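Local coordinates for protein Dhd127_b (Synthetic construct, PDB 6DLM) that was computationally designed to pair with a different partner chain, Dhd127_a, as one half of a helical, coiled-coil heterodimer, at residues E16-L21 with R62-N67. Numbering follows the deposited sequence.
Sequences EHLLRL and RQSDRN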
loop_
_atom_site.group_PDB
_atom_site.type_symbol
_atom_site.label_atom_id
_atom_site.label_comp_id
_atom_site.label_asym_id
_atom_site.label_seq_id
_atom_site.Cartn_x
_atom_site.Cartn_y
_atom_site.Cartn_z
ATOM N N GLU B 16 -3.401 10.961 4.917
ATOM C CA GLU B 16 -4.673 10.261 5.099
ATOM C C GLU B 16 -5.352 9.991 3.751
ATOM O O GLU B 16 -5.888 8.922 3.542
ATOM C CB GLU B 16 -5.599 11.039 6.019
ATOM C CG GLU B 16 -4.969 11.385 7.353
ATOM C CD GLU B 16 -5.218 10.342 8.414
ATOM O OE1 GLU B 16 -5.232 10.708 9.603
ATOM O OE2 GLU B 16 -5.421 9.165 8.058
ATOM N N HIS B 17 -5.297 10.960 2.852
ATOM C CA HIS B 17 -5.844 10.752 1.525
ATOM C C HIS B 17 -5.087 9.606 0.838
ATOM O O HIS B 17 -5.705 8.746 0.231
ATOM C CB HIS B 17 -5.708 12.018 0.698
ATOM C CG HIS B 17 -6.218 11.885 -0.700
ATOM N ND1 HIS B 17 -7.546 12.039 -1.024
ATOM C CD2 HIS B 17 -5.574 11.631 -1.861
ATOM C CE1 HIS B 17 -7.700 11.875 -2.325
ATOM N NE2 HIS B 17 -6.520 11.621 -2.855
ATOM N N LEU B 18 -3.769 9.600 0.975
ATOM C CA LEU B 18 -2.955 8.536 0.400
ATOM C C LEU B 18 -3.309 7.176 1.010
ATOM O O LEU B 18 -3.425 6.204 0.287
ATOM C CB LEU B 18 -1.471 8.840 0.587
ATOM C CG LEU B 18 -0.466 7.826 0.042
ATOM C CD1 LEU B 18 -0.697 7.541 -1.423
ATOM C CD2 LEU B 18 0.953 8.321 0.252
ATOM N N LEU B 19 -3.508 7.131 2.323
ATOM C CA LEU B 19 -3.890 5.885 2.977
ATOM C C LEU B 19 -5.241 5.370 2.436
ATOM O O LEU B 19 -5.408 4.183 2.259
ATOM C CB LEU B 19 -3.953 6.050 4.493
ATOM C CG LEU B 19 -2.608 6.195 5.206
ATOM C CD1 LEU B 19 -2.825 6.193 6.709
ATOM C CD2 LEU B 19 -1.648 5.086 4.807
ATOM N N ARG B 20 -6.179 6.264 2.170
ATOM C CA ARG B 20 -7.452 5.829 1.612
ATOM C C ARG B 20 -7.243 5.175 0.234
ATOM O O ARG B 20 -7.841 4.149 -0.043
ATOM C CB ARG B 20 -8.445 6.983 1.542
ATOM C CG ARG B 20 -9.039 7.315 2.899
ATOM C CD ARG B 20 -10.191 8.299 2.822
ATOM N NE ARG B 20 -9.754 9.638 2.478
ATOM C CZ ARG B 20 -9.294 10.519 3.356
ATOM N NH1 ARG B 20 -9.204 10.195 4.632
ATOM N NH2 ARG B 20 -8.920 11.720 2.955
ATOM N N LEU B 21 -6.404 5.761 -0.609
ATOM C CA LEU B 21 -6.095 5.144 -1.898
ATOM C C LEU B 21 -5.389 3.785 -1.705
ATOM O O LEU B 21 -5.690 2.834 -2.400
ATOM C CB LEU B 21 -5.245 6.069 -2.758
ATOM C CG LEU B 21 -5.096 5.690 -4.230
ATOM C CD1 LEU B 21 -6.441 5.539 -4.918
ATOM C CD2 LEU B 21 -4.260 6.728 -4.944
ATOM N N ARG B 62 3.140 8.084 -7.232
ATOM C CA ARG B 62 3.301 9.511 -7.471
ATOM C C ARG B 62 2.957 10.343 -6.226
ATOM O O ARG B 62 3.703 11.238 -5.871
ATOM C CB ARG B 62 2.428 9.973 -8.638
ATOM C CG ARG B 62 2.529 11.461 -8.911
ATOM C CD ARG B 62 1.550 11.914 -9.977
ATOM N NE ARG B 62 0.193 12.013 -9.463
ATOM C CZ ARG B 62 -0.237 13.032 -8.739
ATOM N NH1 ARG B 62 0.585 14.022 -8.450
ATOM N NH2 ARG B 62 -1.479 13.056 -8.294
ATOM N N GLN B 63 1.839 10.053 -5.569
ATOM C CA GLN B 63 1.474 10.798 -4.362
ATOM C C GLN B 63 2.469 10.614 -3.214
ATOM O O GLN B 63 2.838 11.573 -2.565
ATOM C CB GLN B 63 0.084 10.406 -3.874
ATOM C CG GLN B 63 -1.019 10.896 -4.783
ATOM C CD GLN B 63 -2.404 10.670 -4.218
ATOM O OE1 GLN B 63 -2.584 10.515 -3.018
ATOM N NE2 GLN B 63 -3.390 10.643 -5.095
ATOM N N SER B 64 2.890 9.378 -2.988
ATOM C CA SER B 64 3.848 9.094 -1.935
ATOM C C SER B 64 5.175 9.823 -2.172
ATOM O O SER B 64 5.701 10.432 -1.264
ATOM C CB SER B 64 4.107 7.595 -1.867
ATOM O OG SER B 64 5.123 7.292 -0.946
ATOM N N ASP B 65 5.665 9.804 -3.402
ATOM C CA ASP B 65 6.908 10.491 -3.714
ATOM C C ASP B 65 6.775 11.986 -3.392
ATOM O O ASP B 65 7.678 12.573 -2.821
ATOM C CB ASP B 65 7.238 10.343 -5.197
ATOM C CG ASP B 65 7.820 8.985 -5.548
ATOM O OD1 ASP B 65 8.048 8.173 -4.643
ATOM O OD2 ASP B 65 8.063 8.743 -6.742
ATOM N N ARG B 66 5.641 12.571 -3.743
ATOM C CA ARG B 66 5.402 13.977 -3.458
ATOM C C ARG B 66 5.341 14.253 -1.953
ATOM O O ARG B 66 5.928 15.205 -1.474
ATOM C CB ARG B 66 4.110 14.424 -4.125
ATOM C CG ARG B 66 3.701 15.842 -3.800
ATOM C CD ARG B 66 2.372 15.862 -3.072
ATOM N NE ARG B 66 1.255 15.560 -3.954
ATOM C CZ ARG B 66 0.206 14.820 -3.613
ATOM N NH1 ARG B 66 0.196 14.140 -2.479
ATOM N NH2 ARG B 66 -0.832 14.751 -4.421
ATOM N N ASN B 67 4.635 13.406 -1.218
ATOM C CA ASN B 67 4.545 13.550 0.238
ATOM C C ASN B 67 5.913 13.409 0.910
ATOM O O ASN B 67 6.211 14.122 1.848
ATOM C CB ASN B 67 3.565 12.544 0.826
ATOM C CG ASN B 67 2.141 12.807 0.394
ATOM O OD1 ASN B 67 1.852 13.829 -0.196
ATOM N ND2 ASN B 67 1.254 11.887 0.692
HETATM O O HOH W 1 -6.331 10.041 -4.996
#
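L18 and Q63 carry most of this contact: they bury the largest areas of the two segments, and their CA atoms are the nearest pair across it. The two side chains lie alongside each other, pointing opposite ways. CG of L18, anti to its backbone N, is turned toward helix 44-75, and the two methyls divide the work. CD1 rests on the aliphatic base of Q63, 3.9 Å from its CB, whereas CD2 lies against S64, the next residue, 3.7 Å from its CA, and against N67 ND2, one turn on from Q63, at 3.6 Å.

Beyond CG the chain of Q63 is extended, which carries its amide across to H17 and L21. OE1 lies in the plane of the H17 imidazole, at its edge, 3.4 Å from CD2; ring and amide planes differ by 21°. A single water joins the same two groups, accepting from Q63 NE2 at 3.0 Å and hydrogen-bonding H17 NE2 at 2.7 Å. Q63 NE2 is also hydrogen-bonded to E59 one turn earlier, so two partners hold the amide nitrogen, while CD2 of L21 packs beside it.

The segments belong to helices 7-37 and 44-75, the two arms of a helical hairpin; their local axes run antiparallel at 157° and approach to 10.4 Å. Dhd127_a packs against this hairpin, V19 of the Dhd127_a chain touching S64; within the chain itself, L18 also packs on I60 of helix 44-75.

Next to CD2 of L18, the N67 amide is gripped at its oxygen by R66 NH1, at 2.8 Å with an N-H...O angle of 152°, and by the S14 hydroxyl. Its ND2, against the leucine methyl, makes a weak hydrogen bond to Q15 OE1.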